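Uncharacterized protein (Bacteroides eggerthii DSM 20697, PDB 4ECO) is of unknown function but folds as a leucine-rich repeat solenoid and probably binds other proteins, as many proteins of that class do. Local coordinates at residues A[60-63]-A[68-71]; A[121-126]-A[142-147]; A[209-214]-A[266-271]. One frame throughout, in Å; residues are numbered along the deposited sequence.

Contact 1: A[60-63]-A[68-71]; sequences WNFN and MWGA
F62 and W69 meet in an edge-to-face aromatic contact at the surface, inside the loop that runs from helix 27-41 to strand 75-77. The phenyl ring presents its edge to the indole: CD1 of F62 stands 3.5 Å from CD2 of W69, off toward the rim of the tryptophan face. With the planes turned 77° against each other and the F62 ring 5.1 Å from the six-membered ring of W69, centroid to centroid, this is a T-shaped pair. In both residues CG lies beside the backbone N, and the two side chains cross at about a right angle, which brings the edge of F62 over the indole. This stretch falls in the leucine-rich repeat family region at the N-terminal end of the solenoid, and the pair lies against helix 27-41, where both rings touch K36 and F62 also meets the ring of W39. W69 is the second residue of a type I turn from M68 to A71, closed by the backbone bond from A71 N to M68 O at 3.0 Å. The indole NE1 of W69 is hydrogen-bonded to the carbonyl of K64, in the short connection between the two segments, while Q72 uses its NE2 to hold the carbonyls of both N61 and W69.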
ATOM      1  N   TRP A  60      10.752  24.485  22.840  1.00 45.91           N
ATOM      2  CA  TRP A  60      10.286  25.856  22.917  1.00 45.42           C
ATOM      3  C   TRP A  60      11.123  26.621  23.956  1.00 49.15           C
ATOM      4  O   TRP A  60      11.705  26.023  24.872  1.00 48.18           O
ATOM      5  CB  TRP A  60       8.793  25.904  23.268  1.00 43.58           C
ATOM      6  CG  TRP A  60       7.888  25.358  22.200  1.00 43.45           C
ATOM      7  CD1 TRP A  60       8.256  24.796  21.014  1.00 45.56           C
ATOM      8  CD2 TRP A  60       6.452  25.359  22.215  1.00 42.99           C
ATOM      9  NE1 TRP A  60       7.137  24.448  20.287  1.00 44.43           N
ATOM     10  CE2 TRP A  60       6.018  24.776  21.004  1.00 45.99           C
ATOM     11  CE3 TRP A  60       5.484  25.804  23.134  1.00 44.65           C
ATOM     12  CZ2 TRP A  60       4.662  24.592  20.705  1.00 44.97           C
ATOM     13  CZ3 TRP A  60       4.138  25.638  22.830  1.00 45.51           C
ATOM     14  CH2 TRP A  60       3.737  25.051  21.627  1.00 45.41           C
ATOM     15  N   ASN A  61      11.229  27.927  23.790  1.00 45.59           N
ATOM     16  CA  ASN A  61      11.996  28.742  24.711  1.00 45.12           C
ATOM     17  C   ASN A  61      11.236  30.007  24.959  1.00 49.43           C
ATOM     18  O   ASN A  61      10.795  30.665  23.995  1.00 49.84           O
ATOM     19  CB  ASN A  61      13.377  29.008  24.142  1.00 44.61           C
ATOM     20  CG  ASN A  61      14.255  29.742  25.094  1.00 53.79           C
ATOM     21  OD1 ASN A  61      14.280  30.966  25.095  1.00 63.26           O
ATOM     22  ND2 ASN A  61      14.986  29.014  25.933  1.00 33.74           N
ATOM     23  N   PHE A  62      11.031  30.332  26.253  1.00 44.77           N
ATOM     24  CA  PHE A  62      10.263  31.513  26.664  1.00 43.27           C
ATOM     25  C   PHE A  62      11.174  32.490  27.427  1.00 45.67           C
ATOM     26  O   PHE A  62      10.701  33.483  27.996  1.00 46.32           O
ATOM     27  CB  PHE A  62       9.015  31.096  27.484  1.00 44.36           C
ATOM     28  CG  PHE A  62       8.048  30.264  26.672  1.00 44.98           C
ATOM     29  CD1 PHE A  62       7.148  30.867  25.799  1.00 47.64           C
ATOM     30  CD2 PHE A  62       8.081  28.874  26.730  1.00 45.13           C
ATOM     31  CE1 PHE A  62       6.320  30.098  24.988  1.00 46.79           C
ATOM     32  CE2 PHE A  62       7.245  28.111  25.921  1.00 46.52           C
ATOM     33  CZ  PHE A  62       6.375  28.728  25.052  1.00 44.35           C
ATOM     34  N   ASN A  63      12.488  32.243  27.366  1.00 40.61           N
ATOM     35  CA  ASN A  63      13.496  33.124  27.944  1.00 42.21           C
ATOM     36  C   ASN A  63      13.914  34.196  26.898  1.00 47.51           C
ATOM     37  O   ASN A  63      15.085  34.375  26.587  1.00 48.92           O
ATOM     38  CB  ASN A  63      14.673  32.309  28.452  1.00 42.66           C
ATOM     39  CG  ASN A  63      14.342  31.489  29.676  1.00 53.96           C
ATOM     40  OD1 ASN A  63      13.389  31.780  30.424  1.00 43.83           O
ATOM     41  ND2 ASN A  63      15.163  30.477  29.936  1.00 40.43           N
HETATM   42  N   MSE A  68       8.014  37.818  21.231  1.00 62.07           N
HETATM   43  CA  MSE A  68       8.855  36.886  20.469  1.00 62.84           C
HETATM   44  C   MSE A  68       8.465  35.428  20.745  1.00 62.47           C
HETATM   45  O   MSE A  68       9.002  34.500  20.122  1.00 60.42           O
HETATM   46  CB  MSE A  68      10.344  37.100  20.810  1.00 67.59           C
HETATM   47  CG  MSE A  68      10.914  38.413  20.298  1.00 79.99           C
HETATM   48 SE   MSE A  68      10.643  38.577  18.349  0.75 92.90          SE
HETATM   49  CE  MSE A  68       9.125  39.936  18.213  1.00 91.01           C
ATOM     50  N   TRP A  69       7.510  35.230  21.669  1.00 55.81           N
ATOM     51  CA  TRP A  69       7.068  33.920  22.113  1.00 52.99           C
ATOM     52  C   TRP A  69       6.388  33.114  20.992  1.00 56.36           C
ATOM     53  O   TRP A  69       6.232  31.892  21.141  1.00 56.04           O
ATOM     54  CB  TRP A  69       6.142  34.062  23.312  1.00 51.33           C
ATOM     55  CG  TRP A  69       6.820  34.402  24.622  1.00 52.16           C
ATOM     56  CD1 TRP A  69       8.077  34.916  24.809  1.00 55.39           C
ATOM     57  CD2 TRP A  69       6.241  34.281  25.925  1.00 51.61           C
ATOM     58  NE1 TRP A  69       8.323  35.093  26.149  1.00 54.72           N
ATOM     59  CE2 TRP A  69       7.216  34.703  26.859  1.00 55.83           C
ATOM     60  CE3 TRP A  69       4.999  33.818  26.397  1.00 52.01           C
ATOM     61  CZ2 TRP A  69       6.984  34.687  28.237  1.00 55.25           C
ATOM     62  CZ3 TRP A  69       4.762  33.818  27.759  1.00 53.65           C
ATOM     63  CH2 TRP A  69       5.751  34.235  28.664  1.00 55.02           C
ATOM     64  N   GLY A  70       6.091  33.765  19.863  1.00 51.66           N
ATOM     65  CA  GLY A  70       5.497  33.100  18.709  1.00 50.37           C
ATOM     66  C   GLY A  70       6.495  32.288  17.912  1.00 51.73           C
ATOM     67  O   GLY A  70       6.116  31.334  17.221  1.00 50.90           O
ATOM     68  N   ALA A  71       7.785  32.682  18.016  1.00 46.66           N
ATOM     69  CA  ALA A  71       8.931  32.051  17.374  1.00 44.30           C
ATOM     70  C   ALA A  71       9.305  30.762  18.124  1.00 45.08           C
ATOM     71  O   ALA A  71      10.061  30.775  19.098  1.00 43.42           O
ATOM     72  CB  ALA A  71      10.099  33.017  17.314  1.00 45.53           C
TER

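Contact 2: A[121-126]-A[142-147]; sequences ERLFGP and RMHYQK
One face of the H144 imidazole carries a methyl of L123, and its edge carries the carboxylate of E121. CD2 of L123 sits over the middle of the ring, 3.5 Å from the centroid and 11° off the normal, a CH-pi contact; NE2 of H144 gives its hydrogen to OE1 of E121 in a His-carboxylate hydrogen bond. The ring belongs to the first turn of helix 144-149, which lies beside the parallel strands of the leucine-rich repeat solenoid, whereas E121 and L123 come from the loop that follows strand 109-111. A chi1 of -174° swings the imidazole away from the backbone N of H144 and out toward that loop. At its other nitrogen, ND1 is hydrogen-bonded to NE2 of H115, so both ring nitrogens are engaged and the rotation of the imidazole is fixed. A leucine here would probably leave the E121 carboxylate and the H115 ring each without its mate, and L123 without a flat surface to rest on. The bond to E121 is 2.8 Å from NE2 to OE1 and nearly straight; it runs within the imidazole plane, yet reaches OE1 from well above the plane of the carboxylate.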
ATOM      1  N   GLU A 121       9.413  11.151  11.028  1.00 49.95           N
ATOM      2  CA  GLU A 121       9.087  12.190  10.048  1.00 48.54           C
ATOM      3  C   GLU A 121       8.162  13.215  10.626  1.00 54.53           C
ATOM      4  O   GLU A 121       7.197  12.849  11.299  1.00 55.88           O
ATOM      5  CB  GLU A 121       8.428  11.585   8.810  1.00 49.11           C
ATOM      6  CG  GLU A 121       9.368  10.841   7.881  1.00 55.40           C
ATOM      7  CD  GLU A 121       8.720  10.432   6.578  1.00 71.43           C
ATOM      8  OE1 GLU A 121       8.214  11.325   5.854  1.00 74.76           O
ATOM      9  OE2 GLU A 121       8.728   9.216   6.274  1.00 55.47           O
ATOM     10  N   ARG A 122       8.410  14.501  10.350  1.00 51.67           N
ATOM     11  CA  ARG A 122       7.481  15.538  10.799  1.00 51.07           C
ATOM     12  C   ARG A 122       6.470  15.734   9.686  1.00 51.76           C
ATOM     13  O   ARG A 122       6.869  16.058   8.559  1.00 51.76           O
ATOM     14  CB  ARG A 122       8.209  16.837  11.156  1.00 53.91           C
ATOM     15  CG  ARG A 122       7.838  17.375  12.535  1.00 72.81           C
ATOM     16  CD  ARG A 122       8.433  18.746  12.850  1.00 89.56           C
ATOM     17  NE  ARG A 122       9.820  18.909  12.394  1.00 99.31           N
ATOM     18  CZ  ARG A 122      10.899  18.437  13.018  1.00114.87           C
ATOM     19  NH1 ARG A 122      10.774  17.714  14.125  1.00 98.75           N
ATOM     20  NH2 ARG A 122      12.106  18.647  12.516  1.00108.42           N
ATOM     21  N   LEU A 123       5.183  15.448   9.943  1.00 44.40           N
ATOM     22  CA  LEU A 123       4.199  15.600   8.868  1.00 42.50           C
ATOM     23  C   LEU A 123       3.744  17.047   8.758  1.00 44.33           C
ATOM     24  O   LEU A 123       3.356  17.490   7.680  1.00 44.14           O
ATOM     25  CB  LEU A 123       2.992  14.678   9.061  1.00 41.94           C
ATOM     26  CG  LEU A 123       3.272  13.210   9.317  1.00 44.31           C
ATOM     27  CD1 LEU A 123       1.989  12.475   9.526  1.00 44.26           C
ATOM     28  CD2 LEU A 123       4.039  12.597   8.193  1.00 44.22           C
ATOM     29  N   PHE A 124       3.825  17.782   9.871  1.00 40.13           N
ATOM     30  CA  PHE A 124       3.466  19.195   9.960  1.00 40.44           C
ATOM     31  C   PHE A 124       4.719  20.041   9.963  1.00 48.38           C
ATOM     32  O   PHE A 124       5.638  19.804  10.760  1.00 50.22           O
ATOM     33  CB  PHE A 124       2.627  19.468  11.216  1.00 41.15           C
ATOM     34  CG  PHE A 124       1.214  18.943  11.196  1.00 41.23           C
ATOM     35  CD1 PHE A 124       0.961  17.590  11.047  1.00 42.28           C
ATOM     36  CD2 PHE A 124       0.145  19.785  11.433  1.00 44.97           C
ATOM     37  CE1 PHE A 124      -0.340  17.107  11.042  1.00 43.44           C
ATOM     38  CE2 PHE A 124      -1.160  19.292  11.464  1.00 47.74           C
ATOM     39  CZ  PHE A 124      -1.392  17.958  11.264  1.00 44.06           C
ATOM     40  N   GLY A 125       4.738  21.017   9.074  1.00 45.32           N
ATOM     41  CA  GLY A 125       5.856  21.929   8.889  1.00 46.24           C
ATOM     42  C   GLY A 125       5.759  22.651   7.564  1.00 52.17           C
ATOM     43  O   GLY A 125       4.839  22.390   6.785  1.00 52.75           O
ATOM     44  N   PRO A 126       6.707  23.550   7.257  1.00 49.16           N
ATOM     45  CA  PRO A 126       6.636  24.304   5.982  1.00 49.52           C
ATOM     46  C   PRO A 126       6.710  23.440   4.708  1.00 54.39           C
ATOM     47  O   PRO A 126       6.249  23.888   3.665  1.00 55.88           O
ATOM     48  CB  PRO A 126       7.855  25.222   6.062  1.00 51.11           C
ATOM     49  CG  PRO A 126       8.144  25.350   7.523  1.00 54.44           C
ATOM     50  CD  PRO A 126       7.846  23.998   8.080  1.00 49.29           C
ATOM     51  N   ARG A 142      -1.746  14.303   2.154  1.00 37.68           N
ATOM     52  CA  ARG A 142      -2.864  13.368   2.305  1.00 37.15           C
ATOM     53  C   ARG A 142      -2.434  11.938   1.935  1.00 40.64           C
ATOM     54  O   ARG A 142      -2.822  10.986   2.607  1.00 40.52           O
ATOM     55  CB  ARG A 142      -4.051  13.803   1.419  1.00 36.79           C
ATOM     56  CG  ARG A 142      -4.923  14.891   2.010  1.00 37.36           C
ATOM     57  CD  ARG A 142      -6.211  15.045   1.242  1.00 34.40           C
ATOM     58  NE  ARG A 142      -7.253  15.654   2.072  1.00 34.21           N
ATOM     59  CZ  ARG A 142      -8.448  16.035   1.633  1.00 48.13           C
ATOM     60  NH1 ARG A 142      -8.771  15.889   0.356  1.00 51.25           N
ATOM     61  NH2 ARG A 142      -9.318  16.587   2.464  1.00 35.18           N
HETATM   62  N   MSE A 143      -1.596  11.810   0.890  1.00 37.56           N
HETATM   63  CA  MSE A 143      -1.068  10.546   0.354  1.00 36.95           C
HETATM   64  C   MSE A 143       0.120  10.005   1.136  1.00 41.65           C
HETATM   65  O   MSE A 143       0.631   8.941   0.772  1.00 43.05           O
HETATM   66  CB  MSE A 143      -0.615  10.745  -1.110  1.00 39.23           C
HETATM   67  CG  MSE A 143      -1.735  11.150  -2.068  1.00 46.41           C
HETATM   68 SE   MSE A 143      -3.278   9.997  -1.976  0.75 52.85          SE
HETATM   69  CE  MSE A 143      -2.446   8.324  -2.587  1.00 50.10           C
ATOM     70  N   HIS A 144       0.576  10.719   2.187  1.00 37.39           N
ATOM     71  CA  HIS A 144       1.750  10.307   2.968  1.00 35.96           C
ATOM     72  C   HIS A 144       1.552   8.942   3.630  1.00 40.07           C
ATOM     73  O   HIS A 144       2.498   8.155   3.600  1.00 40.01           O
ATOM     74  CB  HIS A 144       2.157  11.340   4.038  1.00 35.92           C
ATOM     75  CG  HIS A 144       3.433  10.989   4.732  1.00 38.54           C
ATOM     76  ND1 HIS A 144       3.479  10.003   5.711  1.00 39.75           N
ATOM     77  CD2 HIS A 144       4.677  11.492   4.551  1.00 40.13           C
ATOM     78  CE1 HIS A 144       4.751   9.918   6.066  1.00 39.26           C
ATOM     79  NE2 HIS A 144       5.507  10.806   5.408  1.00 39.71           N
ATOM     80  N   TYR A 145       0.368   8.660   4.249  1.00 35.11           N
ATOM     81  CA  TYR A 145       0.184   7.370   4.904  1.00 35.06           C
ATOM     82  C   TYR A 145       0.200   6.273   3.859  1.00 42.75           C
ATOM     83  O   TYR A 145       0.835   5.226   4.064  1.00 41.89           O
ATOM     84  CB  TYR A 145      -1.106   7.308   5.742  1.00 36.13           C
ATOM     85  CG  TYR A 145      -1.246   6.031   6.561  1.00 36.40           C
ATOM     86  CD1 TYR A 145      -1.853   4.898   6.030  1.00 38.53           C
ATOM     87  CD2 TYR A 145      -0.801   5.971   7.876  1.00 36.71           C
ATOM     88  CE1 TYR A 145      -2.006   3.735   6.785  1.00 39.66           C
ATOM     89  CE2 TYR A 145      -0.946   4.812   8.640  1.00 37.18           C
ATOM     90  CZ  TYR A 145      -1.541   3.697   8.088  1.00 40.87           C
ATOM     91  OH  TYR A 145      -1.683   2.570   8.846  1.00 38.70           O
ATOM     92  N   GLN A 146      -0.453   6.548   2.715  1.00 40.99           N
ATOM     93  CA  GLN A 146      -0.575   5.643   1.588  1.00 41.37           C
ATOM     94  C   GLN A 146       0.799   5.245   1.042  1.00 44.57           C
ATOM     95  O   GLN A 146       1.077   4.043   0.967  1.00 43.91           O
ATOM     96  CB  GLN A 146      -1.433   6.293   0.486  1.00 43.97           C
ATOM     97  CG  GLN A 146      -1.738   5.409  -0.733  1.00 54.58           C
ATOM     98  CD  GLN A 146      -2.584   4.199  -0.441  1.00 63.89           C
ATOM     99  OE1 GLN A 146      -3.353   4.148   0.523  1.00 51.55           O
ATOM    100  NE2 GLN A 146      -2.454   3.190  -1.288  1.00 64.34           N
ATOM    101  N   LYS A 147       1.673   6.229   0.719  1.00 40.14           N
ATOM    102  CA  LYS A 147       2.996   5.919   0.177  1.00 39.34           C
ATOM    103  C   LYS A 147       3.863   5.188   1.197  1.00 42.87           C
ATOM    104  O   LYS A 147       4.656   4.343   0.787  1.00 45.51           O
ATOM    105  CB  LYS A 147       3.749   7.163  -0.377  1.00 42.22           C
ATOM    106  CG  LYS A 147       3.944   8.352   0.575  1.00 72.73           C
ATOM    107  CD  LYS A 147       4.891   9.433  -0.013  1.00 86.56           C
ATOM    108  CE  LYS A 147       4.845  10.797   0.681  1.00 88.53           C
ATOM    109  NZ  LYS A 147       3.662  11.635   0.274  1.00 76.91           N
TER

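Contact 3: A[209-214]-A[266-271]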
ATOM      1  N   ARG A 209      -8.285  23.235   9.824  1.00 43.57           N
ATOM      2  CA  ARG A 209      -8.354  22.454   8.587  1.00 42.81           C
ATOM      3  C   ARG A 209      -7.869  21.023   8.803  1.00 46.58           C
ATOM      4  O   ARG A 209      -8.485  20.078   8.302  1.00 46.48           O
ATOM      5  CB  ARG A 209      -7.508  23.119   7.511  1.00 40.75           C
ATOM      6  CG  ARG A 209      -7.881  24.546   7.246  1.00 41.62           C
ATOM      7  CD  ARG A 209      -7.025  25.049   6.125  1.00 47.45           C
ATOM      8  NE  ARG A 209      -7.244  26.465   5.853  1.00 54.87           N
ATOM      9  CZ  ARG A 209      -8.190  26.932   5.054  1.00 60.68           C
ATOM     10  NH1 ARG A 209      -9.028  26.101   4.450  1.00 49.63           N
ATOM     11  NH2 ARG A 209      -8.316  28.237   4.860  1.00 44.65           N
ATOM     12  N   GLN A 210      -6.773  20.856   9.581  1.00 42.56           N
ATOM     13  CA  GLN A 210      -6.189  19.537   9.871  1.00 40.86           C
ATOM     14  C   GLN A 210      -6.012  19.330  11.390  1.00 45.59           C
ATOM     15  O   GLN A 210      -5.422  20.180  12.078  1.00 44.74           O
ATOM     16  CB  GLN A 210      -4.842  19.358   9.151  1.00 40.79           C
ATOM     17  CG  GLN A 210      -4.871  19.762   7.674  1.00 40.88           C
ATOM     18  CD  GLN A 210      -4.393  18.690   6.750  1.00 55.06           C
ATOM     19  OE1 GLN A 210      -3.885  17.640   7.168  1.00 40.29           O
ATOM     20  NE2 GLN A 210      -4.552  18.935   5.458  1.00 55.51           N
ATOM     21  N   PHE A 211      -6.551  18.205  11.911  1.00 41.44           N
ATOM     22  CA  PHE A 211      -6.419  17.859  13.319  1.00 40.44           C
ATOM     23  C   PHE A 211      -5.890  16.433  13.423  1.00 42.83           C
ATOM     24  O   PHE A 211      -6.598  15.485  13.116  1.00 43.98           O
ATOM     25  CB  PHE A 211      -7.749  18.051  14.064  1.00 43.03           C
ATOM     26  CG  PHE A 211      -7.728  17.867  15.565  1.00 44.57           C
ATOM     27  CD1 PHE A 211      -6.541  17.975  16.285  1.00 46.46           C
ATOM     28  CD2 PHE A 211      -8.903  17.634  16.268  1.00 48.31           C
ATOM     29  CE1 PHE A 211      -6.524  17.790  17.672  1.00 47.88           C
ATOM     30  CE2 PHE A 211      -8.885  17.466  17.659  1.00 50.82           C
ATOM     31  CZ  PHE A 211      -7.696  17.564  18.353  1.00 47.58           C
ATOM     32  N   TYR A 212      -4.625  16.294  13.836  1.00 38.43           N
ATOM     33  CA  TYR A 212      -3.930  15.008  13.971  1.00 36.91           C
ATOM     34  C   TYR A 212      -3.564  14.700  15.403  1.00 40.71           C
ATOM     35  O   TYR A 212      -3.164  15.589  16.169  1.00 42.93           O
ATOM     36  CB  TYR A 212      -2.634  15.013  13.135  1.00 37.41           C
ATOM     37  CG  TYR A 212      -2.776  14.613  11.679  1.00 39.57           C
ATOM     38  CD1 TYR A 212      -3.632  15.302  10.824  1.00 41.72           C
ATOM     39  CD2 TYR A 212      -1.955  13.634  11.122  1.00 40.11           C
ATOM     40  CE1 TYR A 212      -3.744  14.953   9.476  1.00 42.62           C
ATOM     41  CE2 TYR A 212      -2.050  13.283   9.776  1.00 40.57           C
ATOM     42  CZ  TYR A 212      -2.947  13.944   8.955  1.00 45.18           C
ATOM     43  OH  TYR A 212      -3.037  13.610   7.625  1.00 41.53           O
HETATM   44  N   MSE A 213      -3.695  13.435  15.762  1.00 34.45           N
HETATM   45  CA  MSE A 213      -3.253  12.934  17.049  1.00 32.94           C
HETATM   46  C   MSE A 213      -2.884  11.484  16.881  1.00 38.40           C
HETATM   47  O   MSE A 213      -3.434  10.787  16.012  1.00 37.38           O
HETATM   48  CB  MSE A 213      -4.249  13.167  18.205  1.00 34.82           C
HETATM   49  CG  MSE A 213      -5.546  12.369  18.167  1.00 39.99           C
HETATM   50 SE   MSE A 213      -6.952  13.416  19.091  0.75 45.85          SE
HETATM   51  CE  MSE A 213      -7.760  14.153  17.440  1.00 41.95           C
ATOM     52  N   GLY A 214      -1.902  11.061  17.666  1.00 35.61           N
ATOM     53  CA  GLY A 214      -1.453   9.682  17.618  1.00 35.02           C
ATOM     54  C   GLY A 214      -0.433   9.313  18.655  1.00 40.46           C
ATOM     55  O   GLY A 214       0.270  10.179  19.181  1.00 42.90           O
ATOM     56  N   PRO A 266     -13.373   8.386  19.263  1.00 44.48           N
ATOM     57  CA  PRO A 266     -13.937   9.586  19.919  1.00 43.99           C
ATOM     58  C   PRO A 266     -15.189  10.043  19.160  1.00 46.39           C
ATOM     59  O   PRO A 266     -15.271   9.947  17.933  1.00 44.99           O
ATOM     60  CB  PRO A 266     -12.790  10.609  19.892  1.00 44.77           C
ATOM     61  CG  PRO A 266     -11.829  10.112  18.938  1.00 48.36           C
ATOM     62  CD  PRO A 266     -11.998   8.625  18.787  1.00 44.48           C
ATOM     63  N   THR A 267     -16.190  10.454  19.907  1.00 44.51           N
ATOM     64  CA  THR A 267     -17.526  10.780  19.399  1.00 46.04           C
ATOM     65  C   THR A 267     -17.612  12.100  18.612  1.00 53.03           C
ATOM     66  O   THR A 267     -18.632  12.341  17.944  1.00 54.97           O
ATOM     67  CB  THR A 267     -18.504  10.835  20.570  1.00 42.68           C
ATOM     68  OG1 THR A 267     -18.062  11.841  21.482  1.00 47.28           O
ATOM     69  CG2 THR A 267     -18.622   9.487  21.286  1.00 33.20           C
ATOM     70  N   PHE A 268     -16.567  12.936  18.672  1.00 49.18           N
ATOM     71  CA  PHE A 268     -16.589  14.235  18.000  1.00 49.50           C
ATOM     72  C   PHE A 268     -16.515  14.067  16.481  1.00 53.17           C
ATOM     73  O   PHE A 268     -16.938  14.972  15.751  1.00 53.38           O
ATOM     74  CB  PHE A 268     -15.450  15.140  18.510  1.00 50.40           C
ATOM     75  CG  PHE A 268     -14.090  14.917  17.902  1.00 50.25           C
ATOM     76  CD1 PHE A 268     -13.205  14.007  18.462  1.00 53.26           C
ATOM     77  CD2 PHE A 268     -13.683  15.638  16.782  1.00 52.05           C
ATOM     78  CE1 PHE A 268     -11.941  13.806  17.901  1.00 53.52           C
ATOM     79  CE2 PHE A 268     -12.430  15.425  16.206  1.00 54.28           C
ATOM     80  CZ  PHE A 268     -11.564  14.516  16.774  1.00 52.56           C
ATOM     81  N   LEU A 269     -15.945  12.926  16.014  1.00 47.33           N
ATOM     82  CA  LEU A 269     -15.745  12.644  14.592  1.00 45.32           C
ATOM     83  C   LEU A 269     -17.069  12.653  13.850  1.00 52.09           C
ATOM     84  O   LEU A 269     -17.167  13.393  12.874  1.00 53.93           O
ATOM     85  CB  LEU A 269     -15.019  11.313  14.382  1.00 43.27           C
ATOM     86  CG  LEU A 269     -13.610  11.198  14.977  1.00 44.22           C
ATOM     87  CD1 LEU A 269     -13.176   9.755  15.056  1.00 42.83           C
ATOM     88  CD2 LEU A 269     -12.610  12.001  14.207  1.00 40.97           C
ATOM     89  N   LYS A 270     -18.109  11.921  14.342  1.00 47.76           N
ATOM     90  CA  LYS A 270     -19.423  11.877  13.669  1.00 47.30           C
ATOM     91  C   LYS A 270     -20.166  13.237  13.747  1.00 52.71           C
ATOM     92  O   LYS A 270     -21.055  13.499  12.923  1.00 55.20           O
ATOM     93  CB  LYS A 270     -20.312  10.750  14.213  1.00 47.98           C
ATOM     94  CG  LYS A 270     -20.626  10.815  15.688  1.00 48.91           C
ATOM     95  CD  LYS A 270     -21.360   9.563  16.103  1.00 51.36           C
ATOM     96  CE  LYS A 270     -21.792   9.596  17.538  1.00 56.69           C
ATOM     97  NZ  LYS A 270     -22.407   8.305  17.925  1.00 70.45           N
ATOM     98  N   ALA A 271     -19.760  14.101  14.687  1.00 47.46           N
ATOM     99  CA  ALA A 271     -20.331  15.430  14.885  1.00 47.41           C
ATOM    100  C   ALA A 271     -19.751  16.470  13.891  1.00 51.55           C
ATOM    101  O   ALA A 271     -20.274  17.580  13.831  1.00 55.11           O
ATOM    102  CB  ALA A 271     -20.090  15.893  16.323  1.00 47.48           C
TER
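Strand 210-214 is one of the parallel strands of the leucine-rich repeat solenoid, and here two of its inward-facing side chains receive a phenylalanine from the loop between strands 253-257 and 277-279. F211 and M213, two positions apart on the strand, both have their CB directed toward the loop; F268 points back toward them, approaching M213 from the opposite direction. The backbones stay well separated, with the CA atoms of F211 and L269 10.8 Å apart, so side chains bridge the whole distance.

The tip of the F268 ring does the touching. Its CZ comes 3.9 Å from CE of M213, a selenomethionine in this crystal, and 4.1 Å from CE2 of F211. The two phenyl rings are inclined at 44°, with centroids 5.9 Å apart, an oblique meeting that is neither a stack nor a T. It is the CD2 and CE2 side of the F211 ring that reaches F268. M213 bends back at the selenium, chi3 99°, and this lays its terminal methyl over one face of the F211 ring, near the rim, so that the methyl touches both aromatic groups. F268 lies in a type I turn from P266 to L269, and the side chain of its own neighbour L269 rests on one face of its ring.

The contact is wholly apolar and buried. Around it, W245 meets the F268 ring, M213 packs on V256 of the adjoining strand, and L269 extends the same interior to V254 and to L298 of helix 288-300. Apolar residues of a parallel strand meeting those of the return loop across the inside of the coil are the characteristic core of a leucine-rich repeat solenoid.

How the contacts relate
Following the chain from the N terminus, the three contacts come in series, with none nested or crossed. Contact 1 closes a very short loop at the N-terminal end of the solenoid, ahead of strand 75-77. Contact 2 then ties the loop after strand 109-111 to helix 144-149, with most of helix 135-142 in the intervening chain. Contact 3 spans 51 residues, joining strand 210-214 to the loop that follows its neighbour, strand 253-257. Contacts 2 and 3 are direct neighbours, their centres about 17 Å apart: F124 CZ packs 3.5 Å from Y212 CD1 in an edge-to-face meeting of the rings. Contact 1 stands apart, its nearest atoms about 9 Å from contact 2 and about 13 Å from contact 3.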